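Long-range contacts in YusO protein (PDB 1S3J), which is a homodimeric MarR-family repressor that binds directly to the mdtRP multidrug resistance promoter and represses its expression: residues K21-M30 and G111-Y119; G34-L43 and M71-I81. All blocks are in the same frame, centred on the assembly; numbering follows the deposited sequence.

Interaction 1 (K21-M30 and G111-Y119)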
ATOM      1  N   LYS A  21      -6.219  -2.901   8.617  1.00 42.23           N
ATOM      2  CA  LYS A  21      -6.633  -4.214   9.112  1.00 42.29           C
ATOM      3  C   LYS A  21      -6.119  -5.378   8.260  1.00 42.21           C
ATOM      4  O   LYS A  21      -5.880  -6.474   8.777  1.00 42.28           O
ATOM      5  CB  LYS A  21      -8.157  -4.272   9.149  1.00 42.64           C
ATOM      6  CG  LYS A  21      -8.739  -4.794  10.441  1.00 44.99           C
ATOM      7  CD  LYS A  21     -10.278  -4.788  10.371  1.00 48.21           C
ATOM      8  CE  LYS A  21     -10.906  -3.383  10.544  1.00 49.47           C
ATOM      9  NZ  LYS A  21     -10.770  -2.841  11.931  1.00 51.34           N
ATOM     10  N   ILE A  22      -5.980  -5.155   6.954  1.00 42.15           N
ATOM     11  CA  ILE A  22      -5.686  -6.240   6.019  1.00 42.40           C
ATOM     12  C   ILE A  22      -4.205  -6.288   5.693  1.00 43.02           C
ATOM     13  O   ILE A  22      -3.653  -7.371   5.531  1.00 42.58           O
ATOM     14  CB  ILE A  22      -6.531  -6.120   4.725  1.00 42.08           C
ATOM     15  CG1 ILE A  22      -7.980  -6.522   4.989  1.00 41.74           C
ATOM     16  CG2 ILE A  22      -5.998  -7.026   3.608  1.00 42.41           C
ATOM     17  CD1 ILE A  22      -8.972  -5.963   3.964  1.00 39.81           C
ATOM     18  N   GLN A  23      -3.566  -5.128   5.610  1.00 44.04           N
ATOM     19  CA  GLN A  23      -2.135  -5.058   5.308  1.00 45.41           C
ATOM     20  C   GLN A  23      -1.267  -5.848   6.285  1.00 46.03           C
ATOM     21  O   GLN A  23      -0.509  -6.704   5.835  1.00 46.13           O
ATOM     22  CB  GLN A  23      -1.640  -3.616   5.191  1.00 45.56           C
ATOM     23  CG  GLN A  23      -0.262  -3.499   4.583  1.00 47.41           C
ATOM     24  CD  GLN A  23       0.768  -2.893   5.528  1.00 49.61           C
ATOM     25  OE1 GLN A  23       0.775  -3.179   6.743  1.00 50.75           O
ATOM     26  NE2 GLN A  23       1.648  -2.054   4.973  1.00 50.54           N
ATOM     27  N   PRO A  24      -1.364  -5.601   7.593  1.00 46.87           N
ATOM     28  CA  PRO A  24      -0.593  -6.399   8.560  1.00 47.60           C
ATOM     29  C   PRO A  24      -0.827  -7.907   8.398  1.00 48.61           C
ATOM     30  O   PRO A  24       0.127  -8.678   8.507  1.00 48.58           O
ATOM     31  CB  PRO A  24      -1.114  -5.918   9.920  1.00 47.47           C
ATOM     32  CG  PRO A  24      -1.606  -4.542   9.654  1.00 47.20           C
ATOM     33  CD  PRO A  24      -2.189  -4.582   8.267  1.00 46.84           C
ATOM     34  N   GLU A  25      -2.066  -8.312   8.121  1.00 49.39           N
ATOM     35  CA  GLU A  25      -2.374  -9.730   7.963  1.00 50.43           C
ATOM     36  C   GLU A  25      -1.685 -10.316   6.733  1.00 51.20           C
ATOM     37  O   GLU A  25      -1.183 -11.435   6.780  1.00 50.92           O
ATOM     38  CB  GLU A  25      -3.884  -9.959   7.884  1.00 50.64           C
ATOM     39  CG  GLU A  25      -4.420 -10.919   8.926  1.00 51.60           C
ATOM     40  CD  GLU A  25      -5.929 -11.070   8.848  1.00 53.22           C
ATOM     41  OE1 GLU A  25      -6.639 -10.041   8.761  1.00 54.04           O
ATOM     42  OE2 GLU A  25      -6.403 -12.225   8.882  1.00 55.68           O
HETATM   43  N   MSE A  26      -1.664  -9.552   5.642  1.00 52.17           N
HETATM   44  CA  MSE A  26      -0.975  -9.961   4.426  1.00 53.27           C
HETATM   45  C   MSE A  26       0.520 -10.070   4.713  1.00 53.29           C
HETATM   46  O   MSE A  26       1.116 -11.104   4.464  1.00 53.09           O
HETATM   47  CB  MSE A  26      -1.196  -8.977   3.266  1.00 53.79           C
HETATM   48  CG  MSE A  26      -2.647  -8.628   2.950  1.00 56.17           C
HETATM   49 SE   MSE A  26      -3.407  -9.687   1.523  0.88 61.52          SE
HETATM   50  CE  MSE A  26      -3.734 -11.182   2.518  1.00 59.75           C
ATOM     51  N   LEU A  27       1.113  -9.005   5.245  1.00 53.92           N
ATOM     52  CA  LEU A  27       2.550  -8.985   5.569  1.00 54.57           C
ATOM     53  C   LEU A  27       2.981 -10.117   6.492  1.00 54.96           C
ATOM     54  O   LEU A  27       4.050 -10.670   6.311  1.00 54.80           O
ATOM     55  CB  LEU A  27       2.963  -7.659   6.211  1.00 54.53           C
ATOM     56  CG  LEU A  27       2.946  -6.409   5.324  1.00 55.49           C
ATOM     57  CD1 LEU A  27       3.482  -5.202   6.099  1.00 56.08           C
ATOM     58  CD2 LEU A  27       3.728  -6.608   4.034  1.00 56.00           C
ATOM     59  N   GLU A  28       2.158 -10.461   7.475  1.00 55.46           N
ATOM     60  CA  GLU A  28       2.525 -11.495   8.443  1.00 56.10           C
ATOM     61  C   GLU A  28       2.499 -12.876   7.769  1.00 55.81           C
ATOM     62  O   GLU A  28       3.350 -13.719   8.044  1.00 55.50           O
ATOM     63  CB  GLU A  28       1.598 -11.428   9.674  1.00 56.40           C
ATOM     64  CG  GLU A  28       1.767 -12.526  10.722  1.00 57.56           C
ATOM     65  CD  GLU A  28       0.511 -12.727  11.567  1.00 60.34           C
ATOM     66  OE1 GLU A  28       0.161 -13.901  11.857  1.00 62.00           O
ATOM     67  OE2 GLU A  28      -0.142 -11.715  11.937  1.00 61.12           O
ATOM     68  N   SER A  29       1.529 -13.085   6.883  1.00 55.93           N
ATOM     69  CA  SER A  29       1.388 -14.337   6.133  1.00 56.09           C
ATOM     70  C   SER A  29       2.545 -14.555   5.156  1.00 56.41           C
ATOM     71  O   SER A  29       2.966 -15.691   4.925  1.00 56.24           O
ATOM     72  CB  SER A  29       0.070 -14.343   5.357  1.00 56.03           C
ATOM     73  OG  SER A  29      -0.043 -15.498   4.545  1.00 55.69           O
HETATM   74  N   MSE A  30       3.034 -13.462   4.577  1.00 56.72           N
HETATM   75  CA  MSE A  30       4.156 -13.489   3.649  1.00 57.21           C
HETATM   76  C   MSE A  30       5.452 -13.852   4.364  1.00 57.12           C
HETATM   77  O   MSE A  30       6.229 -14.670   3.872  1.00 56.30           O
HETATM   78  CB  MSE A  30       4.388 -12.107   3.062  1.00 57.62           C
HETATM   79  CG  MSE A  30       3.339 -11.607   2.158  1.00 59.78           C
HETATM   80 SE   MSE A  30       4.095 -10.141   1.172  0.90 64.46          SE
HETATM   81  CE  MSE A  30       4.913 -11.188  -0.121  1.00 63.36           C
ATOM     82  N   GLY A 111      -3.010 -18.111   0.722  1.00 41.24           N
ATOM     83  CA  GLY A 111      -3.003 -17.382   1.974  1.00 41.56           C
ATOM     84  C   GLY A 111      -3.653 -16.005   1.858  1.00 42.12           C
ATOM     85  O   GLY A 111      -4.472 -15.625   2.709  1.00 42.52           O
ATOM     86  N   ARG A 112      -3.287 -15.256   0.813  1.00 42.09           N
ATOM     87  CA  ARG A 112      -3.862 -13.929   0.555  1.00 42.21           C
ATOM     88  C   ARG A 112      -5.355 -14.004   0.232  1.00 42.10           C
ATOM     89  O   ARG A 112      -6.123 -13.124   0.619  1.00 41.70           O
ATOM     90  CB  ARG A 112      -3.167 -13.220  -0.617  1.00 41.97           C
ATOM     91  CG  ARG A 112      -1.772 -12.703  -0.329  1.00 43.36           C
ATOM     92  CD  ARG A 112      -1.104 -12.075  -1.559  1.00 44.30           C
ATOM     93  NE  ARG A 112      -0.188 -10.985  -1.213  1.00 45.02           N
ATOM     94  CZ  ARG A 112      -0.471  -9.693  -1.263  1.00 46.70           C
ATOM     95  NH1 ARG A 112      -1.665  -9.264  -1.646  1.00 48.94           N
ATOM     96  NH2 ARG A 112       0.448  -8.809  -0.920  1.00 48.01           N
ATOM     97  N   LYS A 113      -5.744 -15.038  -0.509  1.00 41.87           N
ATOM     98  CA  LYS A 113      -7.121 -15.189  -0.951  1.00 42.30           C
ATOM     99  C   LYS A 113      -7.996 -15.468   0.272  1.00 41.62           C
ATOM    100  O   LYS A 113      -9.027 -14.842   0.445  1.00 41.30           O
ATOM    101  CB  LYS A 113      -7.230 -16.320  -1.989  1.00 42.70           C
ATOM    102  CG  LYS A 113      -8.647 -16.807  -2.287  1.00 44.89           C
ATOM    103  CD  LYS A 113      -8.659 -18.003  -3.260  1.00 47.35           C
ATOM    104  CE  LYS A 113     -10.048 -18.210  -3.867  1.00 48.91           C
ATOM    105  NZ  LYS A 113     -11.143 -17.742  -2.954  1.00 49.42           N
ATOM    106  N   ALA A 114      -7.543 -16.381   1.127  1.00 40.74           N
ATOM    107  CA  ALA A 114      -8.270 -16.774   2.309  1.00 40.01           C
ATOM    108  C   ALA A 114      -8.487 -15.602   3.254  1.00 39.71           C
ATOM    109  O   ALA A 114      -9.545 -15.500   3.863  1.00 39.02           O
ATOM    110  CB  ALA A 114      -7.546 -17.913   3.019  1.00 40.50           C
ATOM    111  N   ILE A 115      -7.497 -14.720   3.380  1.00 39.42           N
ATOM    112  CA  ILE A 115      -7.667 -13.491   4.171  1.00 39.40           C
ATOM    113  C   ILE A 115      -8.741 -12.560   3.581  1.00 39.17           C
ATOM    114  O   ILE A 115      -9.631 -12.093   4.287  1.00 38.54           O
ATOM    115  CB  ILE A 115      -6.328 -12.734   4.299  1.00 39.33           C
ATOM    116  CG1 ILE A 115      -5.453 -13.403   5.357  1.00 39.58           C
ATOM    117  CG2 ILE A 115      -6.555 -11.262   4.666  1.00 40.08           C
ATOM    118  CD1 ILE A 115      -3.983 -13.002   5.325  1.00 39.37           C
HETATM  119  N   MSE A 116      -8.654 -12.302   2.287  1.00 39.56           N
HETATM  120  CA  MSE A 116      -9.599 -11.411   1.608  1.00 40.22           C
HETATM  121  C   MSE A 116     -11.013 -11.947   1.702  1.00 40.08           C
HETATM  122  O   MSE A 116     -11.944 -11.203   1.960  1.00 39.24           O
HETATM  123  CB  MSE A 116      -9.221 -11.239   0.127  1.00 40.81           C
HETATM  124  CG  MSE A 116     -10.056 -10.184  -0.610  1.00 43.36           C
HETATM  125 SE   MSE A 116      -9.955  -8.404   0.204  0.79 50.00          SE
HETATM  126  CE  MSE A 116      -8.134  -8.384   0.737  1.00 46.06           C
ATOM    127  N   ALA A 117     -11.151 -13.258   1.514  1.00 40.59           N
ATOM    128  CA  ALA A 117     -12.450 -13.914   1.449  1.00 41.02           C
ATOM    129  C   ALA A 117     -13.159 -13.933   2.798  1.00 40.94           C
ATOM    130  O   ALA A 117     -14.359 -14.142   2.837  1.00 41.15           O
ATOM    131  CB  ALA A 117     -12.314 -15.350   0.899  1.00 41.33           C
ATOM    132  N   ARG A 118     -12.434 -13.728   3.895  1.00 40.89           N
ATOM    133  CA  ARG A 118     -13.081 -13.574   5.198  1.00 41.28           C
ATOM    134  C   ARG A 118     -13.846 -12.264   5.245  1.00 40.12           C
ATOM    135  O   ARG A 118     -14.910 -12.179   5.846  1.00 40.10           O
ATOM    136  CB  ARG A 118     -12.073 -13.617   6.350  1.00 42.17           C
ATOM    137  CG  ARG A 118     -11.616 -15.027   6.713  1.00 45.34           C
ATOM    138  CD  ARG A 118     -10.989 -15.180   8.112  1.00 48.74           C
ATOM    139  NE  ARG A 118     -10.712 -13.912   8.792  1.00 52.20           N
ATOM    140  CZ  ARG A 118      -9.594 -13.186   8.647  1.00 55.65           C
ATOM    141  NH1 ARG A 118      -8.623 -13.573   7.822  1.00 55.53           N
ATOM    142  NH2 ARG A 118      -9.452 -12.051   9.329  1.00 57.13           N
ATOM    143  N   TYR A 119     -13.294 -11.240   4.611  1.00 39.04           N
ATOM    144  CA  TYR A 119     -13.978  -9.961   4.514  1.00 38.31           C
ATOM    145  C   TYR A 119     -15.084 -10.022   3.476  1.00 37.21           C
ATOM    146  O   TYR A 119     -16.203  -9.651   3.759  1.00 37.43           O
ATOM    147  CB  TYR A 119     -13.001  -8.834   4.213  1.00 38.22           C
ATOM    148  CG  TYR A 119     -11.981  -8.633   5.293  1.00 38.39           C
ATOM    149  CD1 TYR A 119     -12.174  -7.700   6.300  1.00 40.92           C
ATOM    150  CD2 TYR A 119     -10.816  -9.382   5.311  1.00 39.74           C
ATOM    151  CE1 TYR A 119     -11.218  -7.533   7.306  1.00 42.25           C
ATOM    152  CE2 TYR A 119      -9.866  -9.224   6.299  1.00 39.74           C
ATOM    153  CZ  TYR A 119     -10.066  -8.309   7.292  1.00 42.62           C
ATOM    154  OH  TYR A 119      -9.104  -8.158   8.265  1.00 45.03           O
TER
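Ile22 lies over one face of the Tyr119 ring. Its CG1 sits 3.8 Å from the ring centroid of Tyr119, a CH-pi contact shifted toward the rim. The contact pairs two long helices of the MarR fold, 4-32 and 99-120, which run antiparallel here. The axes of the two short segments come within 10.0 Å at an angle of 156°. The other branch of Ile22, CG2, is anti to the backbone N and turns to the neighbouring turn of the partner helix. There it meets CE of Met116, a selenomethionine like Met26 and Met30.

Glu25 carries the polar side of the contact. Its carboxylate is shared between two partners. OE1 accepts a hydrogen bond from Tyr119 OH at 3.1 Å, nearly along the C-O axis. OE2 forms a salt bridge with Arg118 NH1 at 2.8 Å, on the syn side but tilted from the carboxylate plane; the bond from NH2 is weak. The carboxylate and guanidinium planes are 46° apart, so the pair is not a flat two-pronged one. Tyr119 is thus gripped twice, over its face by Ile22 and at its hydroxyl by Glu25. The side chains of Lys21 and Tyr119 also pack on Ala142 of the second subunit, which places this end of the contact beside the dimer partner.

Further along, Met26 lies against Arg112 and Ile115. Its chain bends at chi2 (-96°) and again at chi3, which brings CE against the partner helix. CE packs closely on Ile115 CD1 and on Arg112 CA. The selenium of Met26 lies over one face of the Arg112 guanidinium, 3.6 Å from NH1 of Arg112.

Interaction 2 (G34-L43 and M71-I81)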
ATOM      1  N   GLY A  34       8.246 -16.794   3.986  1.00 48.56           N
ATOM      2  CA  GLY A  34       9.621 -16.431   3.712  1.00 47.33           C
ATOM      3  C   GLY A  34       9.871 -15.455   2.571  1.00 46.10           C
ATOM      4  O   GLY A  34      11.035 -15.148   2.286  1.00 46.40           O
ATOM      5  N   VAL A  35       8.812 -14.958   1.936  1.00 43.94           N
ATOM      6  CA  VAL A  35       8.938 -14.087   0.766  1.00 42.84           C
ATOM      7  C   VAL A  35       8.508 -12.648   1.092  1.00 41.18           C
ATOM      8  O   VAL A  35       7.650 -12.415   1.947  1.00 40.84           O
ATOM      9  CB  VAL A  35       8.156 -14.659  -0.487  1.00 42.89           C
ATOM     10  CG1 VAL A  35       8.025 -16.172  -0.406  1.00 43.23           C
ATOM     11  CG2 VAL A  35       6.784 -14.039  -0.649  1.00 43.15           C
ATOM     12  N   THR A  36       9.138 -11.694   0.419  1.00 39.59           N
ATOM     13  CA  THR A  36       8.797 -10.284   0.553  1.00 38.71           C
ATOM     14  C   THR A  36       7.848  -9.887  -0.577  1.00 37.65           C
ATOM     15  O   THR A  36       7.664 -10.650  -1.525  1.00 36.54           O
ATOM     16  CB  THR A  36      10.063  -9.417   0.468  1.00 39.20           C
ATOM     17  OG1 THR A  36      10.701  -9.617  -0.811  1.00 38.09           O
ATOM     18  CG2 THR A  36      11.094  -9.831   1.568  1.00 39.17           C
ATOM     19  N   PRO A  37       7.251  -8.704  -0.479  1.00 36.39           N
ATOM     20  CA  PRO A  37       6.450  -8.163  -1.576  1.00 36.04           C
ATOM     21  C   PRO A  37       7.178  -8.119  -2.914  1.00 35.20           C
ATOM     22  O   PRO A  37       6.532  -8.351  -3.923  1.00 35.50           O
ATOM     23  CB  PRO A  37       6.137  -6.729  -1.111  1.00 36.10           C
ATOM     24  CG  PRO A  37       6.148  -6.813   0.356  1.00 36.72           C
ATOM     25  CD  PRO A  37       7.238  -7.812   0.698  1.00 36.99           C
ATOM     26  N   ALA A  38       8.462  -7.787  -2.938  1.00 33.87           N
ATOM     27  CA  ALA A  38       9.167  -7.662  -4.220  1.00 33.52           C
ATOM     28  C   ALA A  38       9.410  -9.052  -4.808  1.00 32.87           C
ATOM     29  O   ALA A  38       9.285  -9.259  -6.017  1.00 32.11           O
ATOM     30  CB  ALA A  38      10.487  -6.897  -4.057  1.00 33.25           C
ATOM     31  N   GLN A  39       9.755 -10.000  -3.949  1.00 32.63           N
ATOM     32  CA  GLN A  39       9.929 -11.378  -4.382  1.00 33.04           C
ATOM     33  C   GLN A  39       8.596 -11.934  -4.885  1.00 33.11           C
ATOM     34  O   GLN A  39       8.570 -12.666  -5.883  1.00 32.45           O
ATOM     35  CB  GLN A  39      10.479 -12.254  -3.249  1.00 33.42           C
ATOM     36  CG  GLN A  39      11.956 -12.001  -2.931  1.00 33.73           C
ATOM     37  CD  GLN A  39      12.391 -12.685  -1.647  1.00 34.95           C
ATOM     38  OE1 GLN A  39      11.842 -13.704  -1.290  1.00 38.35           O
ATOM     39  NE2 GLN A  39      13.381 -12.133  -0.967  1.00 36.69           N
ATOM     40  N   LEU A  40       7.495 -11.562  -4.221  1.00 33.22           N
ATOM     41  CA  LEU A  40       6.160 -12.035  -4.607  1.00 33.37           C
ATOM     42  C   LEU A  40       5.831 -11.466  -5.983  1.00 33.59           C
ATOM     43  O   LEU A  40       5.303 -12.178  -6.835  1.00 33.59           O
ATOM     44  CB  LEU A  40       5.077 -11.655  -3.584  1.00 33.20           C
ATOM     45  CG  LEU A  40       3.645 -12.086  -4.002  1.00 34.94           C
ATOM     46  CD1 LEU A  40       3.530 -13.616  -3.992  1.00 36.10           C
ATOM     47  CD2 LEU A  40       2.532 -11.441  -3.158  1.00 33.40           C
ATOM     48  N   PHE A  41       6.192 -10.209  -6.208  1.00 33.29           N
ATOM     49  CA  PHE A  41       5.972  -9.590  -7.493  1.00 34.42           C
ATOM     50  C   PHE A  41       6.721 -10.325  -8.619  1.00 34.07           C
ATOM     51  O   PHE A  41       6.206 -10.445  -9.737  1.00 34.68           O
ATOM     52  CB  PHE A  41       6.353  -8.105  -7.470  1.00 34.81           C
ATOM     53  CG  PHE A  41       6.043  -7.381  -8.774  1.00 36.62           C
ATOM     54  CD1 PHE A  41       4.893  -6.616  -8.911  1.00 39.27           C
ATOM     55  CD2 PHE A  41       6.903  -7.488  -9.864  1.00 37.62           C
ATOM     56  CE1 PHE A  41       4.598  -5.963 -10.130  1.00 40.04           C
ATOM     57  CE2 PHE A  41       6.635  -6.850 -11.060  1.00 38.48           C
ATOM     58  CZ  PHE A  41       5.477  -6.080 -11.200  1.00 40.78           C
ATOM     59  N   VAL A  42       7.929 -10.798  -8.332  1.00 33.74           N
ATOM     60  CA  VAL A  42       8.729 -11.492  -9.328  1.00 33.08           C
ATOM     61  C   VAL A  42       8.099 -12.846  -9.634  1.00 33.04           C
ATOM     62  O   VAL A  42       7.969 -13.228 -10.793  1.00 32.11           O
ATOM     63  CB  VAL A  42      10.175 -11.694  -8.869  1.00 32.92           C
ATOM     64  CG1 VAL A  42      10.936 -12.507  -9.896  1.00 33.00           C
ATOM     65  CG2 VAL A  42      10.878 -10.339  -8.646  1.00 33.27           C
ATOM     66  N   LEU A  43       7.703 -13.549  -8.586  1.00 33.20           N
ATOM     67  CA  LEU A  43       7.086 -14.846  -8.723  1.00 34.22           C
ATOM     68  C   LEU A  43       5.818 -14.773  -9.563  1.00 34.87           C
ATOM     69  O   LEU A  43       5.614 -15.628 -10.407  1.00 35.46           O
ATOM     70  CB  LEU A  43       6.800 -15.471  -7.354  1.00 34.19           C
ATOM     71  CG  LEU A  43       8.020 -15.910  -6.542  1.00 34.51           C
ATOM     72  CD1 LEU A  43       7.587 -16.642  -5.248  1.00 33.78           C
ATOM     73  CD2 LEU A  43       9.002 -16.770  -7.369  1.00 34.63           C
HETATM   74  N   MSE A  71      17.205  -9.730  -5.989  1.00 34.08           N
HETATM   75  CA  MSE A  71      15.974 -10.478  -5.707  1.00 34.83           C
HETATM   76  C   MSE A  71      16.145 -11.903  -6.232  1.00 34.48           C
HETATM   77  O   MSE A  71      15.841 -12.870  -5.550  1.00 33.11           O
HETATM   78  CB  MSE A  71      14.780  -9.841  -6.400  1.00 35.23           C
HETATM   79  CG  MSE A  71      14.303  -8.551  -5.765  1.00 37.65           C
HETATM   80 SE   MSE A  71      13.143  -7.609  -7.018  0.89 43.54          SE
HETATM   81  CE  MSE A  71      13.653  -5.757  -6.535  1.00 41.53           C
ATOM     82  N   ALA A  72      16.630 -12.003  -7.466  1.00 34.73           N
ATOM     83  CA  ALA A  72      16.887 -13.289  -8.101  1.00 35.09           C
ATOM     84  C   ALA A  72      17.831 -14.144  -7.265  1.00 35.23           C
ATOM     85  O   ALA A  72      17.586 -15.329  -7.115  1.00 35.29           O
ATOM     86  CB  ALA A  72      17.446 -13.081  -9.496  1.00 35.41           C
ATOM     87  N   ASP A  73      18.886 -13.547  -6.693  1.00 35.84           N
ATOM     88  CA  ASP A  73      19.831 -14.295  -5.840  1.00 35.94           C
ATOM     89  C   ASP A  73      19.077 -14.942  -4.695  1.00 36.14           C
ATOM     90  O   ASP A  73      19.265 -16.114  -4.407  1.00 35.99           O
ATOM     91  CB  ASP A  73      20.890 -13.364  -5.217  1.00 36.96           C
ATOM     92  CG  ASP A  73      21.993 -12.964  -6.186  1.00 37.96           C
ATOM     93  OD1 ASP A  73      22.248 -13.706  -7.144  1.00 41.22           O
ATOM     94  OD2 ASP A  73      22.684 -11.930  -6.056  1.00 40.40           O
ATOM     95  N   ARG A  74      18.229 -14.156  -4.029  1.00 36.44           N
ATOM     96  CA  ARG A  74      17.503 -14.618  -2.851  1.00 36.91           C
ATOM     97  C   ARG A  74      16.583 -15.767  -3.239  1.00 36.82           C
ATOM     98  O   ARG A  74      16.599 -16.815  -2.633  1.00 35.82           O
ATOM     99  CB  ARG A  74      16.694 -13.475  -2.215  1.00 37.27           C
ATOM    100  CG  ARG A  74      17.529 -12.335  -1.641  1.00 37.98           C
ATOM    101  CD  ARG A  74      16.725 -11.313  -0.797  1.00 39.33           C
ATOM    102  NE  ARG A  74      17.529 -10.143  -0.425  1.00 38.01           N
ATOM    103  CZ  ARG A  74      18.322 -10.070   0.644  1.00 37.32           C
ATOM    104  NH1 ARG A  74      18.448 -11.094   1.480  1.00 37.71           N
ATOM    105  NH2 ARG A  74      19.002  -8.961   0.879  1.00 35.75           N
ATOM    106  N   LEU A  75      15.819 -15.566  -4.294  1.00 37.89           N
ATOM    107  CA  LEU A  75      14.936 -16.591  -4.810  1.00 39.12           C
ATOM    108  C   LEU A  75      15.697 -17.862  -5.267  1.00 40.13           C
ATOM    109  O   LEU A  75      15.278 -18.956  -4.929  1.00 39.43           O
ATOM    110  CB  LEU A  75      14.069 -16.013  -5.949  1.00 39.07           C
ATOM    111  CG  LEU A  75      13.003 -15.007  -5.478  1.00 38.28           C
ATOM    112  CD1 LEU A  75      12.454 -14.252  -6.650  1.00 38.16           C
ATOM    113  CD2 LEU A  75      11.883 -15.697  -4.686  1.00 37.25           C
ATOM    114  N   GLU A  76      16.815 -17.711  -5.990  1.00 41.54           N
ATOM    115  CA  GLU A  76      17.583 -18.877  -6.468  1.00 42.93           C
ATOM    116  C   GLU A  76      18.180 -19.669  -5.303  1.00 43.37           C
ATOM    117  O   GLU A  76      18.183 -20.898  -5.315  1.00 42.93           O
ATOM    118  CB  GLU A  76      18.681 -18.488  -7.458  1.00 43.22           C
ATOM    119  CG  GLU A  76      19.380 -19.709  -8.072  1.00 45.47           C
ATOM    120  CD  GLU A  76      20.141 -19.415  -9.363  1.00 48.00           C
ATOM    121  OE1 GLU A  76      20.913 -18.438  -9.384  1.00 48.04           O
ATOM    122  OE2 GLU A  76      19.977 -20.175 -10.354  1.00 51.42           O
ATOM    123  N   GLN A  77      18.642 -18.954  -4.283  1.00 44.23           N
ATOM    124  CA  GLN A  77      19.176 -19.567  -3.070  1.00 45.33           C
ATOM    125  C   GLN A  77      18.127 -20.428  -2.351  1.00 45.12           C
ATOM    126  O   GLN A  77      18.461 -21.413  -1.700  1.00 45.00           O
ATOM    127  CB  GLN A  77      19.696 -18.476  -2.128  1.00 45.82           C
ATOM    128  CG  GLN A  77      20.369 -18.984  -0.852  1.00 47.81           C
ATOM    129  CD  GLN A  77      19.436 -19.089   0.348  1.00 50.46           C
ATOM    130  OE1 GLN A  77      19.596 -19.980   1.193  1.00 53.57           O
ATOM    131  NE2 GLN A  77      18.480 -18.187   0.435  1.00 52.69           N
ATOM    132  N   LYS A  78      16.863 -20.035  -2.476  1.00 44.97           N
ATOM    133  CA  LYS A  78      15.741 -20.787  -1.925  1.00 44.85           C
ATOM    134  C   LYS A  78      15.170 -21.748  -2.956  1.00 43.67           C
ATOM    135  O   LYS A  78      14.219 -22.468  -2.659  1.00 43.33           O
ATOM    136  CB  LYS A  78      14.662 -19.821  -1.411  1.00 45.31           C
ATOM    137  CG  LYS A  78      15.181 -18.918  -0.307  1.00 46.63           C
ATOM    138  CD  LYS A  78      14.086 -18.083   0.353  1.00 49.66           C
ATOM    139  CE  LYS A  78      13.977 -16.695  -0.287  1.00 50.12           C
ATOM    140  NZ  LYS A  78      13.038 -15.804   0.444  1.00 50.50           N
ATOM    141  N   ASN A  79      15.762 -21.738  -4.159  1.00 42.60           N
ATOM    142  CA  ASN A  79      15.475 -22.680  -5.251  1.00 41.82           C
ATOM    143  C   ASN A  79      14.052 -22.516  -5.789  1.00 40.71           C
ATOM    144  O   ASN A  79      13.371 -23.490  -6.119  1.00 40.57           O
ATOM    145  CB  ASN A  79      15.755 -24.134  -4.813  1.00 42.14           C
ATOM    146  CG  ASN A  79      15.435 -25.165  -5.911  1.00 43.23           C
ATOM    147  OD1 ASN A  79      15.830 -25.018  -7.088  1.00 41.89           O
ATOM    148  ND2 ASN A  79      14.705 -26.217  -5.521  1.00 42.88           N
ATOM    149  N   LEU A  80      13.625 -21.267  -5.900  1.00 38.96           N
ATOM    150  CA  LEU A  80      12.273 -20.937  -6.313  1.00 38.04           C
ATOM    151  C   LEU A  80      12.256 -20.443  -7.739  1.00 37.32           C
ATOM    152  O   LEU A  80      11.209 -20.414  -8.379  1.00 36.85           O
ATOM    153  CB  LEU A  80      11.718 -19.852  -5.402  1.00 38.17           C
ATOM    154  CG  LEU A  80      11.747 -20.155  -3.909  1.00 37.72           C
ATOM    155  CD1 LEU A  80      11.119 -18.982  -3.126  1.00 37.42           C
ATOM    156  CD2 LEU A  80      11.044 -21.476  -3.588  1.00 37.62           C
ATOM    157  N   ILE A  81      13.414 -20.002  -8.213  1.00 36.54           N
ATOM    158  CA  ILE A  81      13.603 -19.647  -9.600  1.00 36.35           C
ATOM    159  C   ILE A  81      14.908 -20.244 -10.120  1.00 36.22           C
ATOM    160  O   ILE A  81      15.776 -20.635  -9.337  1.00 35.89           O
ATOM    161  CB  ILE A  81      13.659 -18.121  -9.775  1.00 36.20           C
ATOM    162  CG1 ILE A  81      14.928 -17.563  -9.142  1.00 35.90           C
ATOM    163  CG2 ILE A  81      12.392 -17.464  -9.215  1.00 36.39           C
ATOM    164  CD1 ILE A  81      15.214 -16.184  -9.563  1.00 37.68           C
TER
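Gln39 reaches across to three residues of the partner segment. Its CG stands beside the backbone N (chi1 -73°) and the chain runs extended from there, which brings the amide to the far helix. OE1 of Gln39 accepts a hydrogen bond from Lys78 NZ at 3.0 Å. The donor lies 20° off the carbonyl plane. The Lys78 chain bends at chi3, and its NZ also comes within 2.8 Å of Gly34 O. On the other side of the amide, NE2 of Gln39 lies 3.4 Å from Arg74 CD. CB and CG of Gln39 lie along Leu75, near its CD2, the two side chains pointing opposite ways.

Helix 65-77, which supplies Met71 to Leu75, ends the predicted helix-turn-helix motif of this winged helix-turn-helix domain. It meets helix 37-43 at 79°. Leu75 divides its methyls: CD1 packs on Val42 CG1, while CD2 faces Leu43 CD2 at 4.1 Å. The two branches of Val42 are likewise split, and CG2 meets the selenium of selenomethionine Met71 at 3.9 Å. That selenium also touches Ala38 CB. At the start of the strand, Ile81 CG2 packs against Leu43 CD2 at 3.9 Å.

The centres of the two interactions lie 19 Å apart. Along the chain the order is 21-30, 34-43, 71-81 and 111-119, so interaction 2 falls wholly between the segments of interaction 1. Interaction 1 joins helices 4-32 and 99-120, beside the second subunit. Interaction 2 joins helices 37-49 and 65-77 in the DNA-binding part. The two meet where helix 4-32 passes into helix 37-49: Met30 O probably accepts a hydrogen bond from Val35 N, and Arg112 packs on Leu40. Helix 37-49 therefore links the dimer-side helices to the predicted DNA-binding motif. This is consistent with a repressor whose dimer arrangement positions its DNA-binding helices.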